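Autolysin E (Staphylococcus aureus, PDB 4PI8) probably cleaves glycosidic bonds in the NAG-NAM polymers of peptidoglycan, as an autolysin of the glucosaminidase family within the lysozyme clan. Local coordinates at residues 178-186 / 220-228; 97-107 / 203-212. The protein carries 1 engineered substitution. All coordinates share one frame; numbering follows the deposited sequence. Where two conformers were deposited one is given.

Contact 1 of 2, residues 178-186 / 220-228; sequences NLYQMRWNP and DDIRQTYYK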
loop_
_atom_site.group_PDB
_atom_site.type_symbol
_atom_site.label_atom_id
_atom_site.label_comp_id
_atom_site.label_asym_id
_atom_site.label_seq_id
_atom_site.Cartn_x
_atom_site.Cartn_y
_atom_site.Cartn_z
ATOM N N ASN A 178 3.821 -7.921 -5.382
ATOM C CA ASN A 178 2.361 -7.855 -5.450
ATOM C C ASN A 178 1.795 -7.599 -4.094
ATOM O O ASN A 178 2.518 -7.616 -3.062
ATOM C CB ASN A 178 1.804 -9.063 -6.176
ATOM C CG ASN A 178 1.977 -10.352 -5.430
ATOM O OD1 ASN A 178 1.916 -10.424 -4.206
ATOM N ND2 ASN A 178 2.134 -11.434 -6.229
ATOM N N LEU A 179 0.492 -7.281 -4.028
ATOM C CA LEU A 179 -0.074 -6.922 -2.759
ATOM C C LEU A 179 0.030 -7.998 -1.686
ATOM O O LEU A 179 0.261 -7.763 -0.518
ATOM C CB LEU A 179 -1.551 -6.467 -2.900
ATOM C CG LEU A 179 -1.766 -5.169 -3.708
ATOM C CD1 LEU A 179 -3.227 -5.065 -4.070
ATOM C CD2 LEU A 179 -1.282 -3.930 -3.018
ATOM N N TYR A 180 -0.250 -9.229 -2.129
ATOM C CA TYR A 180 -0.139 -10.384 -1.215
ATOM C C TYR A 180 1.251 -10.456 -0.555
ATOM O O TYR A 180 1.356 -10.655 0.632
ATOM C CB TYR A 180 -0.439 -11.700 -1.952
ATOM C CG TYR A 180 -0.528 -12.858 -0.986
ATOM C CD1 TYR A 180 -1.679 -13.124 -0.282
ATOM C CD2 TYR A 180 0.555 -13.669 -0.736
ATOM C CE1 TYR A 180 -1.747 -14.136 0.653
ATOM C CE2 TYR A 180 0.480 -14.680 0.221
ATOM C CZ TYR A 180 -0.662 -14.913 0.886
ATOM O OH TYR A 180 -0.711 -15.922 1.872
ATOM N N GLN A 181 2.272 -10.316 -1.387
ATOM C CA GLN A 181 3.645 -10.365 -0.868
ATOM C C GLN A 181 3.960 -9.192 0.021
ATOM O O GLN A 181 4.682 -9.322 1.019
ATOM C CB GLN A 181 4.691 -10.472 -1.952
ATOM C CG GLN A 181 4.612 -11.752 -2.772
ATOM C CD GLN A 181 5.498 -11.685 -3.975
ATOM O OE1 GLN A 181 5.531 -10.699 -4.713
ATOM N NE2 GLN A 181 6.291 -12.748 -4.192
ATOM N N MET A 182 3.470 -7.999 -0.330
ATOM C CA MET A 182 3.683 -6.814 0.513
ATOM C C MET A 182 3.044 -7.032 1.875
ATOM O O MET A 182 3.588 -6.561 2.904
ATOM C CB MET A 182 3.102 -5.569 -0.170
ATOM C CG MET A 182 3.893 -5.135 -1.383
ATOM S SD MET A 182 3.154 -3.746 -2.269
ATOM C CE MET A 182 3.539 -2.404 -1.139
ATOM N N ARG A 183 1.874 -7.675 1.911
ATOM C CA ARG A 183 1.140 -7.841 3.136
ATOM C C ARG A 183 1.624 -9.016 4.011
ATOM O O ARG A 183 1.599 -8.922 5.232
ATOM C CB ARG A 183 -0.357 -7.986 2.847
ATOM C CG ARG A 183 -1.223 -8.222 4.055
ATOM C CD ARG A 183 -1.135 -7.115 5.112
ATOM N NE ARG A 183 -1.948 -7.404 6.298
ATOM C CZ ARG A 183 -1.560 -8.165 7.312
ATOM N NH1 ARG A 183 -0.408 -8.820 7.268
ATOM N NH2 ARG A 183 -2.365 -8.303 8.362
ATOM N N TRP A 184 1.952 -10.142 3.374
ATOM C CA TRP A 184 2.162 -11.380 4.093
ATOM C C TRP A 184 3.589 -11.938 3.909
ATOM O O TRP A 184 3.900 -12.971 4.500
ATOM C CB TRP A 184 1.128 -12.436 3.661
ATOM C CG TRP A 184 -0.299 -12.063 3.903
ATOM C CD1 TRP A 184 -1.214 -11.736 2.962
ATOM C CD2 TRP A 184 -0.970 -12.007 5.163
ATOM N NE1 TRP A 184 -2.375 -11.423 3.581
ATOM C CE2 TRP A 184 -2.279 -11.586 4.922
ATOM C CE3 TRP A 184 -0.584 -12.253 6.498
ATOM C CZ2 TRP A 184 -3.208 -11.424 5.938
ATOM C CZ3 TRP A 184 -1.519 -12.112 7.490
ATOM C CH2 TRP A 184 -2.825 -11.678 7.189
ATOM N N ASN A 185 4.430 -11.274 3.160
ATOM C CA ASN A 185 5.824 -11.667 2.937
ATOM C C ASN A 185 6.076 -13.146 3.057
ATOM O O ASN A 185 6.817 -13.599 3.938
ATOM C CB ASN A 185 6.734 -10.863 3.872
ATOM C CG ASN A 185 8.183 -10.825 3.401
ATOM O OD1 ASN A 185 8.517 -11.238 2.293
ATOM N ND2 ASN A 185 9.033 -10.219 4.247
ATOM N N PRO A 186 5.506 -13.954 2.191
ATOM C CA PRO A 186 5.623 -15.409 2.335
ATOM C C PRO A 186 7.068 -15.892 2.260
ATOM O O PRO A 186 7.349 -17.010 2.821
ATOM C CB PRO A 186 4.788 -15.960 1.199
ATOM C CG PRO A 186 4.493 -14.830 0.310
ATOM C CD PRO A 186 4.566 -13.592 1.126
ATOM N N ASP A 220 -1.219 -7.702 -15.749
ATOM C CA ASP A 220 0.126 -8.220 -15.902
ATOM C C ASP A 220 0.150 -9.577 -15.206
ATOM O O ASP A 220 -0.889 -10.186 -14.915
ATOM C CB ASP A 220 1.161 -7.215 -15.280
ATOM C CG ASP A 220 1.472 -5.987 -16.210
ATOM O OD1 ASP A 220 2.031 -6.204 -17.340
ATOM O OD2 ASP A 220 1.191 -4.791 -15.804
ATOM N N ASP A 221 1.355 -10.074 -14.963
ATOM C CA ASP A 221 1.543 -11.431 -14.546
ATOM C C ASP A 221 0.942 -11.710 -13.189
ATOM O O ASP A 221 1.101 -10.917 -12.232
ATOM C CB ASP A 221 3.058 -11.764 -14.508
ATOM C CG ASP A 221 3.714 -11.702 -15.904
ATOM O OD1 ASP A 221 3.086 -12.197 -16.886
ATOM O OD2 ASP A 221 4.837 -11.143 -16.019
ATOM N N ILE A 222 0.271 -12.827 -13.067
ATOM C CA ILE A 222 -0.318 -13.283 -11.854
ATOM C C ILE A 222 0.503 -14.446 -11.319
ATOM O O ILE A 222 0.823 -15.412 -12.036
ATOM C CB ILE A 222 -1.735 -13.843 -12.071
ATOM C CG1 ILE A 222 -2.638 -12.815 -12.804
ATOM C CG2 ILE A 222 -2.311 -14.365 -10.767
ATOM C CD1 ILE A 222 -2.778 -11.471 -12.128
ATOM N N ARG A 223 0.890 -14.344 -10.071
ATOM C CA ARG A 223 1.697 -15.402 -9.441
ATOM C C ARG A 223 0.822 -16.236 -8.571
ATOM O O ARG A 223 0.124 -15.757 -7.677
ATOM C CB ARG A 223 2.815 -14.809 -8.631
ATOM C CG ARG A 223 3.551 -15.894 -7.862
ATOM C CD ARG A 223 4.820 -15.357 -7.236
ATOM N NE ARG A 223 5.378 -16.377 -6.378
ATOM C CZ ARG A 223 6.609 -16.381 -5.878
ATOM N NH1 ARG A 223 7.487 -15.423 -6.149
ATOM N NH2 ARG A 223 6.946 -17.408 -5.121
ATOM N N GLN A 224 0.885 -17.554 -8.778
ATOM C CA GLN A 224 0.064 -18.504 -8.058
ATOM C C GLN A 224 0.596 -19.068 -6.737
ATOM O O GLN A 224 -0.179 -19.331 -5.830
ATOM C CB GLN A 224 -0.166 -19.752 -8.973
ATOM C CG GLN A 224 -0.682 -19.461 -10.370
ATOM C CD GLN A 224 -2.081 -18.873 -10.368
ATOM O OE1 GLN A 224 -2.979 -19.335 -9.649
ATOM N NE2 GLN A 224 -2.278 -17.849 -11.186
ATOM N N THR A 225 1.884 -19.316 -6.689
ATOM C CA THR A 225 2.466 -20.191 -5.691
ATOM C C THR A 225 3.435 -19.422 -4.799
ATOM O O THR A 225 4.370 -18.803 -5.277
ATOM C CB THR A 225 3.161 -21.372 -6.390
ATOM O OG1 THR A 225 2.165 -22.139 -7.123
ATOM C CG2 THR A 225 3.828 -22.289 -5.406
ATOM N N TYR A 226 3.200 -19.571 -3.519
ATOM C CA TYR A 226 3.991 -18.884 -2.466
ATOM C C TYR A 226 4.542 -19.777 -1.404
ATOM O O TYR A 226 5.469 -19.356 -0.705
ATOM C CB TYR A 226 3.113 -17.806 -1.820
ATOM C CG TYR A 226 2.612 -16.817 -2.829
ATOM C CD1 TYR A 226 3.341 -15.699 -3.174
ATOM C CD2 TYR A 226 1.426 -17.054 -3.486
ATOM C CE1 TYR A 226 2.882 -14.816 -4.126
ATOM C CE2 TYR A 226 0.958 -16.175 -4.437
ATOM C CZ TYR A 226 1.699 -15.072 -4.755
ATOM O OH TYR A 226 1.249 -14.206 -5.742
ATOM N N TYR A 227 3.960 -20.971 -1.206
ATOM C CA TYR A 227 4.254 -21.844 -0.087
ATOM C C TYR A 227 4.615 -23.226 -0.590
ATOM O O TYR A 227 4.239 -23.603 -1.685
ATOM C CB TYR A 227 3.051 -21.910 0.862
ATOM C CG TYR A 227 2.646 -20.574 1.436
ATOM C CD1 TYR A 227 3.431 -19.945 2.405
ATOM C CD2 TYR A 227 1.518 -19.935 0.979
ATOM C CE1 TYR A 227 3.095 -18.711 2.928
ATOM C CE2 TYR A 227 1.131 -18.706 1.544
ATOM C CZ TYR A 227 1.924 -18.086 2.467
ATOM O OH TYR A 227 1.598 -16.843 3.021
ATOM N N LYS A 228 5.364 -23.951 0.235
ATOM C CA LYS A 228 5.803 -25.302 -0.157
ATOM C C LYS A 228 4.591 -26.207 -0.267
ATOM O O LYS A 228 3.649 -26.059 0.481
ATOM C CB LYS A 228 6.809 -25.841 0.883
ATOM C CG LYS A 228 8.110 -25.107 0.813
ATOM C CD LYS A 228 9.199 -25.651 1.731
ATOM C CE LYS A 228 10.569 -25.199 1.280
ATOM N NZ LYS A 228 11.589 -26.031 1.991
ATOM O OXT LYS A 228 4.591 -27.083 -1.159
HETATM O O HOH W 1 3.102 -15.526 5.178
HETATM O O HOH W 2 7.356 -19.424 1.435
#

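Contact 2 of 2, residues 97-107 / 203-212; sequences NVIYLVSHALV and KIAKLMDKSY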
loop_
_atom_site.group_PDB
_atom_site.type_symbol
_atom_site.label_atom_id
_atom_site.label_comp_id
_atom_site.label_asym_id
_atom_site.label_seq_id
_atom_site.Cartn_x
_atom_site.Cartn_y
_atom_site.Cartn_z
ATOM N N ASN A 97 3.240 0.719 -10.880
ATOM C CA ASN A 97 1.880 0.729 -11.512
ATOM C C ASN A 97 1.044 1.895 -10.985
ATOM O O ASN A 97 0.815 1.939 -9.775
ATOM C CB ASN A 97 1.268 -0.632 -11.276
ATOM C CG ASN A 97 -0.117 -0.796 -11.840
ATOM O OD1 ASN A 97 -0.994 0.060 -11.646
ATOM N ND2 ASN A 97 -0.412 -1.959 -12.363
ATOM N N VAL A 98 0.616 2.801 -11.845
ATOM C CA VAL A 98 -0.020 4.020 -11.335
ATOM C C VAL A 98 -1.429 3.738 -10.817
ATOM O O VAL A 98 -1.915 4.480 -9.931
ATOM C CB VAL A 98 -0.055 5.170 -12.391
ATOM C CG1 VAL A 98 -1.068 4.895 -13.510
ATOM C CG2 VAL A 98 -0.249 6.509 -11.749
ATOM N N ILE A 99 -2.089 2.724 -11.357
ATOM C CA ILE A 99 -3.412 2.384 -10.822
ATOM C C ILE A 99 -3.285 1.847 -9.384
ATOM O O ILE A 99 -4.092 2.173 -8.500
ATOM C CB ILE A 99 -4.200 1.499 -11.749
ATOM C CG1 ILE A 99 -4.664 2.269 -12.990
ATOM C CG2 ILE A 99 -5.374 0.858 -11.036
ATOM C CD1 ILE A 99 -5.275 1.433 -14.084
ATOM N N TYR A 100 -2.281 1.001 -9.147
ATOM C CA TYR A 100 -1.965 0.568 -7.814
ATOM C C TYR A 100 -1.662 1.764 -6.951
ATOM O O TYR A 100 -2.197 1.882 -5.835
ATOM C CB TYR A 100 -0.770 -0.413 -7.849
ATOM C CG TYR A 100 -0.016 -0.387 -6.552
ATOM C CD1 TYR A 100 -0.591 -0.805 -5.370
ATOM C CD2 TYR A 100 1.245 0.201 -6.489
ATOM C CE1 TYR A 100 0.060 -0.651 -4.177
ATOM C CE2 TYR A 100 1.930 0.337 -5.301
ATOM C CZ TYR A 100 1.300 -0.022 -4.144
ATOM O OH TYR A 100 1.955 0.199 -2.942
ATOM N N LEU A 101 -0.825 2.693 -7.419
ATOM C CA LEU A 101 -0.384 3.793 -6.589
ATOM C C LEU A 101 -1.570 4.670 -6.163
ATOM O O LEU A 101 -1.702 5.041 -4.972
ATOM C CB LEU A 101 0.660 4.639 -7.303
ATOM C CG LEU A 101 1.554 5.508 -6.468
ATOM C CD1 LEU A 101 2.386 4.731 -5.460
ATOM C CD2 LEU A 101 2.416 6.312 -7.425
ATOM N N VAL A 102 -2.439 4.994 -7.101
ATOM C CA VAL A 102 -3.633 5.766 -6.825
ATOM C C VAL A 102 -4.478 5.012 -5.844
ATOM O O VAL A 102 -5.025 5.587 -4.885
ATOM C CB VAL A 102 -4.412 6.077 -8.123
ATOM C CG1 VAL A 102 -5.827 6.535 -7.797
ATOM C CG2 VAL A 102 -3.625 7.134 -8.958
ATOM N N SER A 103 -4.742 3.707 -6.122
ATOM C CA SER A 103 -5.610 2.924 -5.260
ATOM C C SER A 103 -5.107 2.841 -3.842
ATOM O O SER A 103 -5.879 2.953 -2.872
ATOM C CB SER A 103 -5.869 1.514 -5.861
ATOM O OG SER A 103 -6.421 1.600 -7.179
ATOM N N HIS A 104 -3.823 2.614 -3.661
ATOM C CA HIS A 104 -3.195 2.596 -2.355
ATOM C C HIS A 104 -3.414 3.936 -1.676
ATOM O O HIS A 104 -3.835 3.972 -0.498
ATOM C CB HIS A 104 -1.738 2.204 -2.515
ATOM C CG HIS A 104 -1.005 1.979 -1.232
ATOM N ND1 HIS A 104 0.246 1.437 -1.199
ATOM C CD2 HIS A 104 -1.349 2.265 0.053
ATOM C CE1 HIS A 104 0.645 1.358 0.046
ATOM N NE2 HIS A 104 -0.295 1.853 0.827
ATOM N N ALA A 105 -3.106 5.038 -2.345
ATOM C CA ALA A 105 -3.282 6.366 -1.725
ATOM C C ALA A 105 -4.698 6.564 -1.338
ATOM O O ALA A 105 -4.934 7.176 -0.239
ATOM C CB ALA A 105 -2.820 7.451 -2.676
ATOM N N LEU A 106 -5.668 6.147 -2.128
ATOM C CA LEU A 106 -7.083 6.352 -1.780
ATOM C C LEU A 106 -7.444 5.567 -0.527
ATOM O O LEU A 106 -8.143 6.096 0.357
ATOM C CB LEU A 106 -7.973 5.970 -2.925
ATOM C CG LEU A 106 -7.891 6.866 -4.154
ATOM C CD1 LEU A 106 -8.660 6.300 -5.350
ATOM C CD2 LEU A 106 -8.374 8.299 -3.810
ATOM N N VAL A 107 -7.019 4.326 -0.403
ATOM C CA VAL A 107 -7.250 3.550 0.844
ATOM C C VAL A 107 -6.588 4.218 2.012
ATOM O O VAL A 107 -7.235 4.386 3.112
ATOM C CB VAL A 107 -6.779 2.088 0.617
ATOM C CG1 VAL A 107 -6.674 1.265 1.939
ATOM C CG2 VAL A 107 -7.692 1.435 -0.415
ATOM N N LYS A 203 -8.717 -4.390 0.033
ATOM C CA LYS A 203 -9.249 -3.035 -0.156
ATOM C C LYS A 203 -8.565 -2.362 -1.353
ATOM O O LYS A 203 -9.239 -1.743 -2.219
ATOM C CB LYS A 203 -9.092 -2.178 1.056
ATOM C CG LYS A 203 -9.893 -2.708 2.251
ATOM C CD LYS A 203 -9.510 -1.998 3.557
ATOM C CE LYS A 203 -10.427 -2.431 4.706
ATOM N NZ LYS A 203 -10.004 -1.819 5.970
ATOM N N ILE A 204 -7.269 -2.466 -1.470
ATOM C CA ILE A 204 -6.550 -1.829 -2.579
ATOM C C ILE A 204 -6.920 -2.545 -3.866
ATOM O O ILE A 204 -7.173 -1.915 -4.905
ATOM C CB ILE A 204 -5.008 -1.843 -2.294
ATOM C CG1 ILE A 204 -4.713 -1.020 -1.053
ATOM C CG2 ILE A 204 -4.282 -1.292 -3.497
ATOM C CD1 ILE A 204 -3.295 -1.108 -0.598
ATOM N N ALA A 205 -6.944 -3.870 -3.836
ATOM C CA ALA A 205 -7.269 -4.692 -5.050
ATOM C C ALA A 205 -8.669 -4.361 -5.594
ATOM O O ALA A 205 -8.840 -4.342 -6.829
ATOM C CB ALA A 205 -7.165 -6.190 -4.736
ATOM N N LYS A 206 -9.621 -4.104 -4.710
ATOM C CA LYS A 206 -10.989 -3.807 -5.169
ATOM C C LYS A 206 -10.988 -2.542 -5.996
ATOM O O LYS A 206 -11.591 -2.458 -7.080
ATOM C CB LYS A 206 -11.905 -3.668 -3.984
ATOM C CG LYS A 206 -13.346 -3.427 -4.433
ATOM C CD LYS A 206 -14.346 -3.397 -3.288
ATOM C CE LYS A 206 -14.153 -2.191 -2.395
ATOM N NZ LYS A 206 -14.399 -0.883 -3.056
ATOM N N LEU A 207 -10.315 -1.512 -5.528
ATOM C CA LEU A 207 -10.224 -0.275 -6.283
ATOM C C LEU A 207 -9.455 -0.454 -7.560
ATOM O O LEU A 207 -9.818 0.106 -8.604
ATOM C CB LEU A 207 -9.594 0.857 -5.461
ATOM C CG LEU A 207 -10.338 1.253 -4.192
ATOM C CD1 LEU A 207 -9.656 2.473 -3.596
ATOM C CD2 LEU A 207 -11.822 1.547 -4.470
ATOM N N MET A 208 -8.375 -1.231 -7.541
ATOM C CA MET A 208 -7.632 -1.476 -8.731
ATOM C C MET A 208 -8.482 -2.147 -9.781
ATOM O O MET A 208 -8.419 -1.776 -10.948
ATOM C CB MET A 208 -6.418 -2.378 -8.486
ATOM C CG MET A 208 -5.327 -1.662 -7.701
ATOM S SD MET A 208 -3.913 -2.737 -7.321
ATOM C CE MET A 208 -3.322 -3.003 -8.923
ATOM N N ASP A 209 -9.250 -3.148 -9.360
ATOM C CA ASP A 209 -10.052 -3.876 -10.352
ATOM C C ASP A 209 -11.082 -2.931 -10.994
ATOM O O ASP A 209 -11.286 -3.010 -12.218
ATOM C CB ASP A 209 -10.740 -5.059 -9.688
ATOM C CG ASP A 209 -10.963 -6.214 -10.655
ATOM O OD1 ASP A 209 -10.334 -6.318 -11.721
ATOM O OD2 ASP A 209 -11.754 -7.075 -10.246
ATOM N N LYS A 210 -11.710 -2.099 -10.184
ATOM C CA LYS A 210 -12.673 -1.148 -10.735
ATOM C C LYS A 210 -11.983 -0.258 -11.785
ATOM O O LYS A 210 -12.520 0.009 -12.869
ATOM C CB LYS A 210 -13.298 -0.349 -9.610
ATOM C CG LYS A 210 -14.601 0.353 -9.906
ATOM C CD LYS A 210 -15.137 0.994 -8.624
ATOM C CE LYS A 210 -16.111 0.096 -7.929
ATOM N NZ LYS A 210 -16.801 0.832 -6.842
ATOM N N SER A 211 -10.782 0.247 -11.481
ATOM C CA SER A 211 -10.112 1.153 -12.403
ATOM C C SER A 211 -9.660 0.415 -13.659
ATOM O O SER A 211 -9.729 0.967 -14.778
ATOM C CB SER A 211 -8.928 1.790 -11.697
ATOM O OG SER A 211 -9.327 2.543 -10.614
ATOM N N TYR A 212 -9.199 -0.832 -13.532
ATOM C CA TYR A 212 -8.827 -1.630 -14.697
ATOM C C TYR A 212 -10.048 -1.770 -15.633
ATOM O O TYR A 212 -9.895 -1.656 -16.849
ATOM C CB TYR A 212 -8.297 -3.053 -14.337
ATOM C CG TYR A 212 -6.810 -3.104 -14.123
ATOM C CD1 TYR A 212 -6.191 -2.342 -13.156
ATOM C CD2 TYR A 212 -6.023 -3.908 -14.900
ATOM C CE1 TYR A 212 -4.803 -2.367 -13.047
ATOM C CE2 TYR A 212 -4.631 -3.936 -14.768
ATOM C CZ TYR A 212 -4.063 -3.138 -13.820
ATOM O OH TYR A 212 -2.678 -3.159 -13.720
HETATM O O HOH W 3 -8.318 3.533 -8.281
#

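Contact 1 of 2, residues 178-186 / 220-228
Tyr226 lies against the short helix 179-184, its CB beside the Pro186 ring, 3.9 Å from Pro186 CG. Farther out, CD1 stays near that same carbon, and CE1 comes to 3.8 Å from Gln181 CG. Tyr180 covers one face: its CD2 stands over the middle of the Tyr226 ring, the two planes inclined at 46°. At the tip, OH accepts a bent hydrogen bond from Asn178 ND2 at the ring edge (3.0 Å, N-H...O 142°), is tilted out of the amide plane, and gives a weak bond to Arg223 O, so it has partners on both segments. Asn178 CG sits between its own N and carbonyl carbon (chi1 68°), a rotation that lets OD1 cap Gln181 N at 2.8 Å while ND2 faces the tyrosine. In this capping box the return bond, Asn178 N to Gln181 OE1, is weak; OE1 is held chiefly by Leu177 N. Tyr227 OH lies 2.7 Å from Tyr180 OH, which also bonds to Met45 O. The C-terminal tail thus packs on the capped helix, whose Trp184 side chain is about 8 Å from the bound N-acetylglucosamine; Tyr227 touches helix 38-45, while Leu179 and Met182 turn toward helices 98-108 and 200-215.

Contact 2 of 2, residues 97-107 / 203-212
Ile204 is the knob of this helix pair, set into a hole made by Tyr100, Ser103, His104 and Val107. Its CD1 lies over one face of the His104 imidazole, 4.1 Å from the ring centroid, a CH-pi contact; CG2 meets the edge of the Tyr100 ring. His104 ND1 shares a 2.7 Å hydrogen bond with Tyr100 OH, in which either could be the donor. The backbones come close here, Ser103 CA and Ile204 CA being 5.5 Å apart, and Ser103 OG folds back (chi1 -57°) to bond Ile99 O at 2.7 Å. A buried water joins Ser103 OG to Ser211 OG. Met208 bends at chi3 (66°), bringing CE to 3.8 Å from Tyr100 CB. Toward the N-cap of helix 98-108, Ile99 CG2 touches the Tyr212 ring edge, and Asn97 ND2 donates to Tyr212 OH (2.9 Å), which lies in the amide plane. The looser rim is at the partly exposed Val107, Leu207 and Lys203. The axes approach to 8.6 Å, with N-to-C directions 131° apart. This is a core helix pair of the glucosaminidase domain, with His104 about 7 Å from the bound N-acetylmuramic acid; helices 84-94, 156-172 and 179-184 pack around it.

Overall arrangement
From the N terminus, the chain first reaches 97-107, then 178-186, then 203-212 and finally 220-228, so the two contacts cross. Contact 2 closes the longer loop, 95 residues that include the hairpin 120-122/125-127 and helices 156-172 and 179-184. Contact 1 closes a loop of 33 residues, which takes in helix 200-215 and brings the C-terminal tail back to helix 179-184. Their centres are about 17 Å apart, but they meet directly: Leu179 packs on Tyr100, Ile204 and Ala205, and Met182 CE lies 3.5 Å from Tyr100 OH. Helix 179-184 therefore joins the tail to the crossed helix pair.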